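Local coordinates for thiamine pyrophosphokinase (Bacillus subtilis, PDB 3LM8), which catalyses the ATP-dependent conversion of thiamine to thiamine diphosphate, releasing AMP, and serves in thiamine salvage, at residues D32-V36 with S54-E59; I15-Y21 with Q98-I102; T3-G9 with H25-V31. The protein carries 1 engineered substitution. All coordinates share one frame; numbering follows the deposited sequence.

Contact 1 (D32-V36 with S54-E59); sequences DKGTV and SITEQE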
ATOM      1  N   ASP A  32       7.058   6.447 -12.116  1.00 22.44           N
ATOM      2  CA  ASP A  32       6.631   7.781 -12.527  1.00 25.95           C
ATOM      3  C   ASP A  32       7.346   8.834 -11.696  1.00 29.10           C
ATOM      4  O   ASP A  32       8.472   8.615 -11.271  1.00 38.01           O
ATOM      5  CB  ASP A  32       5.117   7.918 -12.354  1.00 32.45           C
ATOM      6  CG  ASP A  32       4.577   9.235 -12.902  1.00 51.80           C
ATOM      7  OD1 ASP A  32       4.899   9.575 -14.066  1.00 63.11           O
ATOM      8  OD2 ASP A  32       3.826   9.923 -12.171  1.00 55.53           O
ATOM      9  N   LYS A  33       6.683   9.971 -11.469  1.00 23.98           N
ATOM     10  CA  LYS A  33       7.242  11.069 -10.673  1.00 19.35           C
ATOM     11  C   LYS A  33       7.854  10.522  -9.386  1.00 22.42           C
ATOM     12  O   LYS A  33       8.747  11.136  -8.790  1.00 20.61           O
ATOM     13  CB  LYS A  33       6.145  12.070 -10.312  1.00 18.53           C
ATOM     14  CG  LYS A  33       5.748  13.001 -11.430  1.00 23.99           C
ATOM     15  CD  LYS A  33       6.680  14.204 -11.478  1.00 37.11           C
ATOM     16  CE  LYS A  33       6.531  15.069 -10.234  1.00 37.48           C
ATOM     17  NZ  LYS A  33       7.548  16.153 -10.170  1.00 39.37           N
ATOM     18  N   GLY A  34       7.362   9.354  -8.978  1.00 15.12           N
ATOM     19  CA  GLY A  34       7.830   8.713  -7.767  1.00 14.45           C
ATOM     20  C   GLY A  34       9.329   8.585  -7.671  1.00 16.78           C
ATOM     21  O   GLY A  34       9.897   8.820  -6.604  1.00 24.23           O
ATOM     22  N   THR A  35       9.988   8.194  -8.758  1.00 18.79           N
ATOM     23  CA  THR A  35      11.433   8.082  -8.684  1.00 27.40           C
ATOM     24  C   THR A  35      12.010   9.469  -8.395  1.00 25.91           C
ATOM     25  O   THR A  35      13.019   9.591  -7.715  1.00 28.65           O
ATOM     26  CB  THR A  35      12.058   7.465  -9.972  1.00 26.02           C
ATOM     27  OG1 THR A  35      13.143   8.291 -10.412  1.00 21.73           O
ATOM     28  CG2 THR A  35      11.030   7.309 -11.068  1.00 31.60           C
ATOM     29  N   VAL A  36      11.354  10.514  -8.891  1.00 21.17           N
ATOM     30  CA  VAL A  36      11.806  11.876  -8.616  1.00 28.53           C
ATOM     31  C   VAL A  36      11.705  12.108  -7.102  1.00 35.59           C
ATOM     32  O   VAL A  36      12.630  12.626  -6.478  1.00 32.69           O
ATOM     33  CB  VAL A  36      10.932  12.941  -9.360  1.00 24.08           C
ATOM     34  CG1 VAL A  36      11.111  14.315  -8.724  1.00 21.68           C
ATOM     35  CG2 VAL A  36      11.322  13.008 -10.844  1.00 29.55           C
ATOM     36  N   SER A  54       5.809  12.603 -17.908  1.00 44.66           N
ATOM     37  CA  SER A  54       5.229  13.287 -16.755  1.00 47.34           C
ATOM     38  C   SER A  54       6.297  14.041 -15.949  1.00 44.52           C
ATOM     39  O   SER A  54       5.975  14.949 -15.181  1.00 41.08           O
ATOM     40  CB  SER A  54       4.495  12.291 -15.856  1.00 50.13           C
ATOM     41  OG  SER A  54       3.638  12.969 -14.949  1.00 54.96           O
ATOM     42  N   ILE A  55       7.564  13.666 -16.124  1.00 41.93           N
ATOM     43  CA  ILE A  55       8.650  14.342 -15.415  1.00 37.44           C
ATOM     44  C   ILE A  55       9.187  15.510 -16.250  1.00 28.73           C
ATOM     45  O   ILE A  55       9.091  15.507 -17.476  1.00 41.81           O
ATOM     46  CB  ILE A  55       9.804  13.370 -15.081  1.00 43.94           C
ATOM     47  CG1 ILE A  55      10.503  12.919 -16.360  1.00 60.93           C
ATOM     48  CG2 ILE A  55       9.266  12.159 -14.322  1.00 31.67           C
ATOM     49  CD1 ILE A  55      11.589  13.864 -16.841  1.00 69.20           C
ATOM     50  N   THR A  56       9.755  16.503 -15.573  1.00 29.98           N
ATOM     51  CA  THR A  56      10.289  17.685 -16.242  1.00 38.55           C
ATOM     52  C   THR A  56      11.693  17.560 -16.834  1.00 46.22           C
ATOM     53  O   THR A  56      12.502  16.721 -16.426  1.00 44.53           O
ATOM     54  CB  THR A  56      10.253  18.919 -15.287  1.00 43.87           C
ATOM     55  OG1 THR A  56       9.127  19.736 -15.624  1.00 43.07           O
ATOM     56  CG2 THR A  56      11.532  19.755 -15.384  1.00 44.03           C
ATOM     57  N   GLU A  57      11.949  18.418 -17.817  1.00 58.06           N
ATOM     58  CA  GLU A  57      13.230  18.509 -18.506  1.00 59.45           C
ATOM     59  C   GLU A  57      14.368  18.458 -17.496  1.00 52.25           C
ATOM     60  O   GLU A  57      15.209  17.560 -17.534  1.00 43.18           O
ATOM     61  CB  GLU A  57      13.288  19.825 -19.290  1.00 62.92           C
ATOM     62  CG  GLU A  57      12.518  20.981 -18.617  1.00103.36           C
ATOM     63  CD  GLU A  57      11.206  21.322 -19.327  1.00 93.49           C
ATOM     64  OE1 GLU A  57      11.278  21.742 -20.499  1.00101.42           O
ATOM     65  OE2 GLU A  57      10.115  21.176 -18.727  1.00 68.81           O
ATOM     66  N   GLN A  58      14.386  19.429 -16.590  1.00 51.83           N
ATOM     67  CA  GLN A  58      15.418  19.482 -15.567  1.00 58.18           C
ATOM     68  C   GLN A  58      15.370  18.186 -14.749  1.00 48.75           C
ATOM     69  O   GLN A  58      16.384  17.512 -14.570  1.00 51.46           O
ATOM     70  CB  GLN A  58      15.186  20.691 -14.656  1.00 65.41           C
ATOM     71  CG  GLN A  58      16.444  21.211 -13.966  1.00 76.60           C
ATOM     72  CD  GLN A  58      17.385  21.923 -14.922  1.00 86.50           C
ATOM     73  OE1 GLN A  58      17.772  21.377 -15.955  1.00 87.45           O
ATOM     74  NE2 GLN A  58      17.763  23.149 -14.576  1.00 89.71           N
ATOM     75  N   GLU A  59      14.177  17.838 -14.273  1.00 35.46           N
ATOM     76  CA  GLU A  59      13.977  16.635 -13.468  1.00 29.26           C
ATOM     77  C   GLU A  59      14.648  15.405 -14.060  1.00 33.08           C
ATOM     78  O   GLU A  59      15.167  14.565 -13.323  1.00 36.50           O
ATOM     79  CB  GLU A  59      12.470  16.369 -13.263  1.00 28.47           C
ATOM     80  CG  GLU A  59      11.861  17.094 -12.047  1.00 28.94           C
ATOM     81  CD  GLU A  59      10.327  17.057 -11.994  1.00 43.66           C
ATOM     82  OE1 GLU A  59       9.756  17.475 -10.959  1.00 46.85           O
ATOM     83  OE2 GLU A  59       9.687  16.625 -12.978  1.00 48.99           O
TER
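The carboxylate of Glu-59 is the flat group that meets Lys-33, and each of its oxygens has a partner. OE1 takes a salt bridge from Lys-33 NZ at 2.7 Å. The ammonium is tilted out of the carboxylate plane, toward the face over which Val-36 CG1 lies. OE2 accepts the backbone N of Thr-56 at 2.6 Å, on its anti side and 20° out of plane. Thr-56 is the N-cap of helix 57-66 and Glu-59 is N3, but the Thr-56 side chain gives no return bond, so the capping box is incomplete. Held at both oxygens, the carboxylate should have little freedom to rotate. Lys-33 reaches it by bending at chi2 (-85°) and chi3 (-66°), and the side chains cross at about a right angle. The Asp-32 carboxylate turns OD1 toward Ser-54 CB. Beside the salt bridge, Val-36 CG2 packs on Ile-55 CG2 at 4.1 Å. The contact lies at the surface, with the Asp-32 side chain about 6 Å from a bound magnesium ion. It joins the first turn of helix 33-41 to the start of helix 57-66. Thr-35 and Val-36 rest on Ile-63, while the backbone of Asp-32 bonds to Phe-49 of strand 47-49.

Contact 2 (I15-Y21 with Q98-I102); sequences IPDLTGY and QIFGI
Phe-100 is the bump of this contact, and Ile-15, Pro-16, Leu-18 and Tyr-21 form the hollow that takes it. The setting is a Rossmann-like alpha/beta sheet. Phe-100 ends strand 96-100, and residues 15-21 belong to the loop that links strands 3-7 and 26-31 across one face of that sheet. Leu-18 lies over one face of the Phe-100 ring, a CH-pi contact with CD2 4.0 Å from the ring centroid. Pro-16 CD closes the ring edge at CD1, also at 4.0 Å. Ile-15 fills in at the base, with CG2 against Phe-100 CB at 4.0 Å. Its CG1 is anti to the carbonyl carbon (chi1 -54°), which sends CG1 and CD1 along Gly-101, where the absence of a side chain leaves a groove. The side chain of Ile-15 is about 5 Å from a bound magnesium ion. At the far end Tyr-21 stands beside Gln-98, with ring and amide planes 85° apart. The amide is held by hydrogen bonds to Asn-5 and Arg-128, which set its rotation. Ile-130 of strand 126-131 touches Pro-16, Tyr-21 and Phe-100. The two aromatic rings form an edge-to-face pair with planes at 64° and centroids 5.2 Å apart. In it the edge of Phe-100 points at the face of Tyr-21, and Phe-100 CZ stands 4.0 Å above the Tyr-21 plane, over the ring centre.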
ATOM      1  N   ILE A  15       2.455  11.868   0.907  1.00 32.33           N
ATOM      2  CA  ILE A  15       3.430  10.820   1.203  1.00 27.39           C
ATOM      3  C   ILE A  15       4.215  11.078   2.494  1.00 24.64           C
ATOM      4  O   ILE A  15       4.647  12.202   2.759  1.00 26.01           O
ATOM      5  CB  ILE A  15       4.413  10.670   0.026  1.00 17.42           C
ATOM      6  CG1 ILE A  15       3.631  10.444  -1.263  1.00 16.04           C
ATOM      7  CG2 ILE A  15       5.359   9.505   0.264  1.00 19.10           C
ATOM      8  CD1 ILE A  15       4.501  10.289  -2.463  1.00 11.21           C
ATOM      9  N   PRO A  16       4.415  10.026   3.310  1.00 20.07           N
ATOM     10  CA  PRO A  16       5.137  10.085   4.586  1.00 19.88           C
ATOM     11  C   PRO A  16       6.627  10.242   4.395  1.00 22.18           C
ATOM     12  O   PRO A  16       7.130  10.272   3.275  1.00 30.34           O
ATOM     13  CB  PRO A  16       4.844   8.725   5.231  1.00  4.87           C
ATOM     14  CG  PRO A  16       3.692   8.177   4.454  1.00 35.75           C
ATOM     15  CD  PRO A  16       3.937   8.657   3.063  1.00 24.18           C
ATOM     16  N   ASP A  17       7.328  10.322   5.514  1.00 18.31           N
ATOM     17  CA  ASP A  17       8.773  10.405   5.506  1.00 26.06           C
ATOM     18  C   ASP A  17       9.229   9.014   5.046  1.00 35.64           C
ATOM     19  O   ASP A  17       8.891   7.991   5.661  1.00 35.69           O
ATOM     20  CB  ASP A  17       9.276  10.690   6.924  1.00 31.12           C
ATOM     21  CG  ASP A  17      10.726  10.295   7.125  1.00 42.81           C
ATOM     22  OD1 ASP A  17      11.060   9.875   8.256  1.00 38.19           O
ATOM     23  OD2 ASP A  17      11.528  10.408   6.166  1.00 44.66           O
ATOM     24  N   LEU A  18       9.968   8.959   3.951  1.00 40.17           N
ATOM     25  CA  LEU A  18      10.432   7.670   3.472  1.00 28.31           C
ATOM     26  C   LEU A  18      11.690   7.261   4.249  1.00 26.08           C
ATOM     27  O   LEU A  18      11.881   6.086   4.562  1.00 31.61           O
ATOM     28  CB  LEU A  18      10.708   7.745   1.965  1.00 11.04           C
ATOM     29  CG  LEU A  18       9.502   8.243   1.162  1.00 22.75           C
ATOM     30  CD1 LEU A  18       9.848   8.356  -0.326  1.00 17.09           C
ATOM     31  CD2 LEU A  18       8.343   7.284   1.375  1.00 20.92           C
ATOM     32  N   THR A  19      12.527   8.250   4.566  1.00 17.50           N
ATOM     33  CA  THR A  19      13.773   8.049   5.303  1.00 23.57           C
ATOM     34  C   THR A  19      13.685   6.971   6.386  1.00 28.28           C
ATOM     35  O   THR A  19      14.446   5.998   6.369  1.00 26.00           O
ATOM     36  CB  THR A  19      14.228   9.378   5.962  1.00 31.36           C
ATOM     37  OG1 THR A  19      14.603  10.306   4.938  1.00 27.36           O
ATOM     38  CG2 THR A  19      15.411   9.157   6.887  1.00 32.67           C
ATOM     39  N   GLY A  20      12.750   7.145   7.317  1.00 18.96           N
ATOM     40  CA  GLY A  20      12.595   6.193   8.402  1.00 16.38           C
ATOM     41  C   GLY A  20      12.210   4.790   7.976  1.00 25.34           C
ATOM     42  O   GLY A  20      12.194   3.863   8.797  1.00 23.00           O
ATOM     43  N   TYR A  21      11.898   4.632   6.695  1.00 22.22           N
ATOM     44  CA  TYR A  21      11.518   3.337   6.148  1.00 22.76           C
ATOM     45  C   TYR A  21      12.728   2.658   5.515  1.00 17.76           C
ATOM     46  O   TYR A  21      12.635   1.519   5.037  1.00 25.72           O
ATOM     47  CB  TYR A  21      10.394   3.502   5.107  1.00 17.62           C
ATOM     48  CG  TYR A  21       8.997   3.540   5.696  1.00 17.79           C
ATOM     49  CD1 TYR A  21       8.378   2.371   6.147  1.00 24.81           C
ATOM     50  CD2 TYR A  21       8.293   4.742   5.806  1.00 16.09           C
ATOM     51  CE1 TYR A  21       7.090   2.394   6.693  1.00 24.54           C
ATOM     52  CE2 TYR A  21       6.998   4.779   6.354  1.00 20.53           C
ATOM     53  CZ  TYR A  21       6.405   3.601   6.794  1.00 25.72           C
ATOM     54  OH  TYR A  21       5.132   3.622   7.331  1.00 33.44           O
ATOM     55  N   GLN A  98       5.663  -2.536   0.154  1.00  8.72           N
ATOM     56  CA  GLN A  98       5.035  -1.336   0.686  1.00 19.00           C
ATOM     57  C   GLN A  98       5.044  -0.280  -0.405  1.00 23.68           C
ATOM     58  O   GLN A  98       6.090   0.034  -0.972  1.00 20.16           O
ATOM     59  CB  GLN A  98       5.770  -0.855   1.940  1.00 13.40           C
ATOM     60  CG  GLN A  98       5.435  -1.697   3.170  1.00 21.48           C
ATOM     61  CD  GLN A  98       6.236  -1.309   4.404  1.00 22.71           C
ATOM     62  OE1 GLN A  98       5.697  -1.259   5.523  1.00 27.84           O
ATOM     63  NE2 GLN A  98       7.534  -1.048   4.212  1.00 14.71           N
ATOM     64  N   ILE A  99       3.867   0.258  -0.704  1.00 21.14           N
ATOM     65  CA  ILE A  99       3.728   1.245  -1.765  1.00 22.89           C
ATOM     66  C   ILE A  99       3.305   2.616  -1.266  1.00 20.30           C
ATOM     67  O   ILE A  99       2.389   2.742  -0.445  1.00 24.15           O
ATOM     68  CB  ILE A  99       2.699   0.778  -2.815  1.00 18.81           C
ATOM     69  CG1 ILE A  99       2.985  -0.678  -3.219  1.00 16.56           C
ATOM     70  CG2 ILE A  99       2.759   1.696  -4.024  1.00  9.75           C
ATOM     71  CD1 ILE A  99       1.931  -1.324  -4.102  1.00 10.80           C
ATOM     72  N   PHE A 100       3.968   3.644  -1.792  1.00 13.36           N
ATOM     73  CA  PHE A 100       3.687   5.027  -1.417  1.00  7.87           C
ATOM     74  C   PHE A 100       3.298   5.836  -2.657  1.00 18.71           C
ATOM     75  O   PHE A 100       3.455   5.358  -3.787  1.00 23.83           O
ATOM     76  CB  PHE A 100       4.929   5.639  -0.762  1.00  8.31           C
ATOM     77  CG  PHE A 100       5.487   4.807   0.349  1.00 20.07           C
ATOM     78  CD1 PHE A 100       5.206   5.116   1.676  1.00 26.06           C
ATOM     79  CD2 PHE A 100       6.281   3.691   0.067  1.00 14.64           C
ATOM     80  CE1 PHE A 100       5.711   4.327   2.718  1.00 26.43           C
ATOM     81  CE2 PHE A 100       6.791   2.895   1.094  1.00 21.21           C
ATOM     82  CZ  PHE A 100       6.503   3.215   2.426  1.00 18.61           C
ATOM     83  N   GLY A 101       2.813   7.062  -2.440  1.00 20.61           N
ATOM     84  CA  GLY A 101       2.418   7.912  -3.555  1.00 31.33           C
ATOM     85  C   GLY A 101       1.259   7.219  -4.224  1.00 37.40           C
ATOM     86  O   GLY A 101       1.132   7.185  -5.452  1.00 37.80           O
ATOM     87  N   ILE A 102       0.403   6.674  -3.374  1.00 21.46           N
ATOM     88  CA  ILE A 102      -0.744   5.912  -3.796  1.00 20.91           C
ATOM     89  C   ILE A 102      -2.065   6.678  -3.751  1.00 21.67           C
ATOM     90  O   ILE A 102      -3.111   6.189  -4.200  1.00 15.48           O
ATOM     91  CB  ILE A 102      -0.794   4.637  -2.941  1.00 21.62           C
ATOM     92  CG1 ILE A 102      -0.309   3.462  -3.787  1.00 27.15           C
ATOM     93  CG2 ILE A 102      -2.177   4.433  -2.331  1.00 18.72           C
ATOM     94  CD1 ILE A 102      -0.303   2.148  -3.041  1.00 35.09           C
TER

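Contact 3 (T3-G9 with H25-V31); sequences TINIVAG and HTLWIGV
Thr-3 and His-25 open a run of six backbone hydrogen bonds between two parallel strands. Thr-3 N donates to His-25 O at 2.6 Å, and Leu-27 N returns a bond to Thr-3 O. Asn-5 and Val-7 repeat the pattern, each bonded through N and O to the residues flanking its partner in register. The run ends with Val-31 N on Val-7 O at 3.0 Å, where the donor is tilted 34° from the carbonyl plane. CA-H...O contacts lie between these bonds, as from Trp-28 CA to Asn-5 O at 3.4 Å.

The strands are neighbours inside the parallel part of a Rossmann-like sheet. Strand 96-100 pairs with the other side of strand 3-7. The link between strands 3-7 and 26-31 has no alpha-helix, but a short 3-10 segment at 19-21.

Aromatic contacts lie on the face of Asn-5, Val-7 and Trp-28. Asn-5 stands over the Trp-28 six-membered ring, its CB 3.6 Å from the centroid in a CH-pi contact. Its amide is turned 85° to the indole, with ND2 above the plane near the rim. Thr-26 CG2 lies over the same indole face, and Val-7 CG2 meets the edge at CZ3, 3.8 Å away. Helix 33-41 packs on this side through Leu-38, which touches Val-7 and Trp-28.

Apolar contacts occupy the other face. Ile-29 lies beside Ile-6 and points the same way; its chi1 of 52° swings CG1 and CD1 toward that neighbour. Ile-6 CG2 meets Val-31 CG2 at 3.8 Å. On this face helix 81-92 receives Ile-4 on Ala-89 and Val-31 on Ala-85.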
ATOM      1  N   THR A   3      12.403  -6.668   2.141  1.00 28.69           N
ATOM      2  CA  THR A   3      11.312  -5.745   1.855  1.00 24.79           C
ATOM      3  C   THR A   3      11.500  -4.951   0.575  1.00 19.42           C
ATOM      4  O   THR A   3      12.616  -4.567   0.222  1.00 36.20           O
ATOM      5  CB  THR A   3      11.147  -4.722   2.988  1.00 23.02           C
ATOM      6  OG1 THR A   3      10.768  -5.397   4.188  1.00 34.03           O
ATOM      7  CG2 THR A   3      10.080  -3.686   2.628  1.00 18.45           C
ATOM      8  N   ILE A   4      10.404  -4.702  -0.124  1.00 19.35           N
ATOM      9  CA  ILE A   4      10.478  -3.895  -1.328  1.00 17.56           C
ATOM     10  C   ILE A   4       9.519  -2.717  -1.168  1.00 19.34           C
ATOM     11  O   ILE A   4       8.357  -2.909  -0.806  1.00 19.47           O
ATOM     12  CB  ILE A   4      10.122  -4.708  -2.574  1.00 20.38           C
ATOM     13  CG1 ILE A   4      11.127  -5.839  -2.734  1.00 27.91           C
ATOM     14  CG2 ILE A   4      10.176  -3.815  -3.829  1.00 12.93           C
ATOM     15  CD1 ILE A   4      10.895  -6.677  -3.959  1.00 31.86           C
ATOM     16  N   ASN A   5      10.025  -1.502  -1.384  1.00 15.93           N
ATOM     17  CA  ASN A   5       9.199  -0.300  -1.283  1.00 19.72           C
ATOM     18  C   ASN A   5       9.120   0.376  -2.637  1.00 28.19           C
ATOM     19  O   ASN A   5      10.148   0.686  -3.255  1.00 13.08           O
ATOM     20  CB  ASN A   5       9.768   0.712  -0.294  1.00 16.05           C
ATOM     21  CG  ASN A   5       9.744   0.224   1.119  1.00 16.42           C
ATOM     22  OD1 ASN A   5       9.183  -0.832   1.421  1.00 14.16           O
ATOM     23  ND2 ASN A   5      10.357   0.992   2.005  1.00 11.12           N
ATOM     24  N   ILE A   6       7.888   0.620  -3.074  1.00 27.44           N
ATOM     25  CA  ILE A   6       7.614   1.251  -4.352  1.00 18.16           C
ATOM     26  C   ILE A   6       6.989   2.614  -4.104  1.00 24.34           C
ATOM     27  O   ILE A   6       6.034   2.738  -3.324  1.00 24.51           O
ATOM     28  CB  ILE A   6       6.604   0.429  -5.151  1.00 15.62           C
ATOM     29  CG1 ILE A   6       7.032  -1.040  -5.193  1.00 16.67           C
ATOM     30  CG2 ILE A   6       6.448   1.018  -6.524  1.00 11.61           C
ATOM     31  CD1 ILE A   6       6.015  -1.970  -5.858  1.00 14.98           C
ATOM     32  N   VAL A   7       7.515   3.636  -4.767  1.00 19.51           N
ATOM     33  CA  VAL A   7       6.972   4.983  -4.628  1.00 16.20           C
ATOM     34  C   VAL A   7       6.378   5.407  -5.971  1.00 23.57           C
ATOM     35  O   VAL A   7       7.105   5.713  -6.916  1.00 25.97           O
ATOM     36  CB  VAL A   7       8.071   5.977  -4.190  1.00 11.78           C
ATOM     37  CG1 VAL A   7       7.521   7.408  -4.124  1.00  4.97           C
ATOM     38  CG2 VAL A   7       8.605   5.558  -2.836  1.00 31.11           C
ATOM     39  N   ALA A   8       5.048   5.388  -6.050  1.00 21.72           N
ATOM     40  CA  ALA A   8       4.336   5.769  -7.266  1.00 19.73           C
ATOM     41  C   ALA A   8       4.395   7.281  -7.392  1.00 21.23           C
ATOM     42  O   ALA A   8       4.831   7.955  -6.464  1.00 21.27           O
ATOM     43  CB  ALA A   8       2.890   5.298  -7.200  1.00 10.95           C
ATOM     44  N   GLY A   9       3.925   7.815  -8.514  1.00 25.47           N
ATOM     45  CA  GLY A   9       4.004   9.250  -8.739  1.00 31.77           C
ATOM     46  C   GLY A   9       2.868  10.148  -8.302  1.00 33.15           C
ATOM     47  O   GLY A   9       2.489  11.060  -9.043  1.00 29.00           O
ATOM     48  N   HIS A  25      17.545  -4.273   4.605  1.00 18.05           N
ATOM     49  CA  HIS A  25      16.811  -5.315   3.881  1.00 26.91           C
ATOM     50  C   HIS A  25      15.560  -4.764   3.199  1.00 30.77           C
ATOM     51  O   HIS A  25      14.519  -5.422   3.121  1.00 27.99           O
ATOM     52  CB  HIS A  25      16.441  -6.450   4.831  1.00 36.99           C
ATOM     53  CG  HIS A  25      17.629  -7.149   5.408  1.00 43.00           C
ATOM     54  ND1 HIS A  25      18.555  -7.805   4.626  1.00 41.86           N
ATOM     55  CD2 HIS A  25      18.055  -7.277   6.687  1.00 39.83           C
ATOM     56  CE1 HIS A  25      19.501  -8.308   5.398  1.00 41.20           C
ATOM     57  NE2 HIS A  25      19.221  -8.002   6.653  1.00 42.96           N
ATOM     58  N   THR A  26      15.688  -3.545   2.695  1.00 28.18           N
ATOM     59  CA  THR A  26      14.598  -2.878   2.015  1.00 29.43           C
ATOM     60  C   THR A  26      15.107  -2.220   0.729  1.00 33.17           C
ATOM     61  O   THR A  26      15.840  -1.230   0.778  1.00 31.10           O
ATOM     62  CB  THR A  26      13.966  -1.808   2.950  1.00 31.66           C
ATOM     63  OG1 THR A  26      13.175  -2.462   3.945  1.00 30.85           O
ATOM     64  CG2 THR A  26      13.092  -0.823   2.167  1.00 24.21           C
ATOM     65  N   LEU A  27      14.736  -2.789  -0.417  1.00 31.21           N
ATOM     66  CA  LEU A  27      15.115  -2.239  -1.720  1.00 26.14           C
ATOM     67  C   LEU A  27      14.037  -1.257  -2.147  1.00 32.97           C
ATOM     68  O   LEU A  27      12.849  -1.425  -1.816  1.00 24.49           O
ATOM     69  CB  LEU A  27      15.185  -3.333  -2.778  1.00 31.27           C
ATOM     70  CG  LEU A  27      16.171  -4.462  -2.514  1.00 54.84           C
ATOM     71  CD1 LEU A  27      15.699  -5.735  -3.216  1.00 56.23           C
ATOM     72  CD2 LEU A  27      17.565  -4.026  -2.967  1.00 63.01           C
ATOM     73  N   TRP A  28      14.444  -0.242  -2.895  1.00 22.62           N
ATOM     74  CA  TRP A  28      13.500   0.750  -3.385  1.00 24.46           C
ATOM     75  C   TRP A  28      13.409   0.791  -4.909  1.00 36.43           C
ATOM     76  O   TRP A  28      14.369   0.486  -5.619  1.00 42.29           O
ATOM     77  CB  TRP A  28      13.876   2.141  -2.891  1.00 18.11           C
ATOM     78  CG  TRP A  28      13.806   2.343  -1.417  1.00 22.37           C
ATOM     79  CD1 TRP A  28      14.798   2.112  -0.518  1.00 17.37           C
ATOM     80  CD2 TRP A  28      12.729   2.951  -0.681  1.00 25.11           C
ATOM     81  NE1 TRP A  28      14.422   2.555   0.732  1.00 24.12           N
ATOM     82  CE2 TRP A  28      13.156   3.072   0.659  1.00 24.27           C
ATOM     83  CE3 TRP A  28      11.450   3.409  -1.028  1.00 21.21           C
ATOM     84  CZ2 TRP A  28      12.350   3.636   1.656  1.00 31.35           C
ATOM     85  CZ3 TRP A  28      10.652   3.970  -0.035  1.00 17.22           C
ATOM     86  CH2 TRP A  28      11.107   4.080   1.289  1.00 19.66           C
ATOM     87  N   ILE A  29      12.237   1.164  -5.406  1.00 38.73           N
ATOM     88  CA  ILE A  29      12.029   1.292  -6.839  1.00 39.21           C
ATOM     89  C   ILE A  29      11.105   2.476  -7.032  1.00 38.84           C
ATOM     90  O   ILE A  29      10.204   2.692  -6.224  1.00 29.04           O
ATOM     91  CB  ILE A  29      11.384   0.032  -7.469  1.00 34.36           C
ATOM     92  CG1 ILE A  29      10.117  -0.351  -6.712  1.00 37.90           C
ATOM     93  CG2 ILE A  29      12.372  -1.111  -7.471  1.00 27.58           C
ATOM     94  CD1 ILE A  29       9.354  -1.492  -7.363  1.00 45.07           C
ATOM     95  N   GLY A  30      11.353   3.250  -8.086  1.00 33.08           N
ATOM     96  CA  GLY A  30      10.537   4.412  -8.368  1.00 25.41           C
ATOM     97  C   GLY A  30       9.636   4.204  -9.565  1.00 19.32           C
ATOM     98  O   GLY A  30      10.023   3.563 -10.544  1.00 14.74           O
ATOM     99  N   VAL A  31       8.428   4.750  -9.478  1.00 17.52           N
ATOM    100  CA  VAL A  31       7.434   4.640 -10.541  1.00 16.11           C
ATOM    101  C   VAL A  31       6.958   6.048 -10.855  1.00 26.83           C
ATOM    102  O   VAL A  31       6.526   6.767  -9.966  1.00 25.74           O
ATOM    103  CB  VAL A  31       6.223   3.756 -10.086  1.00 10.78           C
ATOM    104  CG1 VAL A  31       5.024   3.990 -10.981  1.00  8.96           C
ATOM    105  CG2 VAL A  31       6.612   2.269 -10.100  1.00  4.55           C
TER

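Overall arrangement
All three contacts belong to the Rossmann-like part of the chain. Contact 3 pairs two inner strands of the sheet. Contact 2 adjoins it, with centres about 9 Å apart, because strand 96-100 lies next to strand 3-7. Along the chain the segments of these two contacts alternate. Contact 1 follows contact 3, since helix 33-41 comes directly after strand 26-31. Their centres are about 16 Å apart, yet they touch where Asp-32 and Lys-33 pack on Gly-9. Contacts 1 and 2 do not touch; their centres are about 17 Å apart. Both involve loops that follow parallel strands, and each comes close to a bound magnesium ion, consistent with a metal site at that end of the sheet.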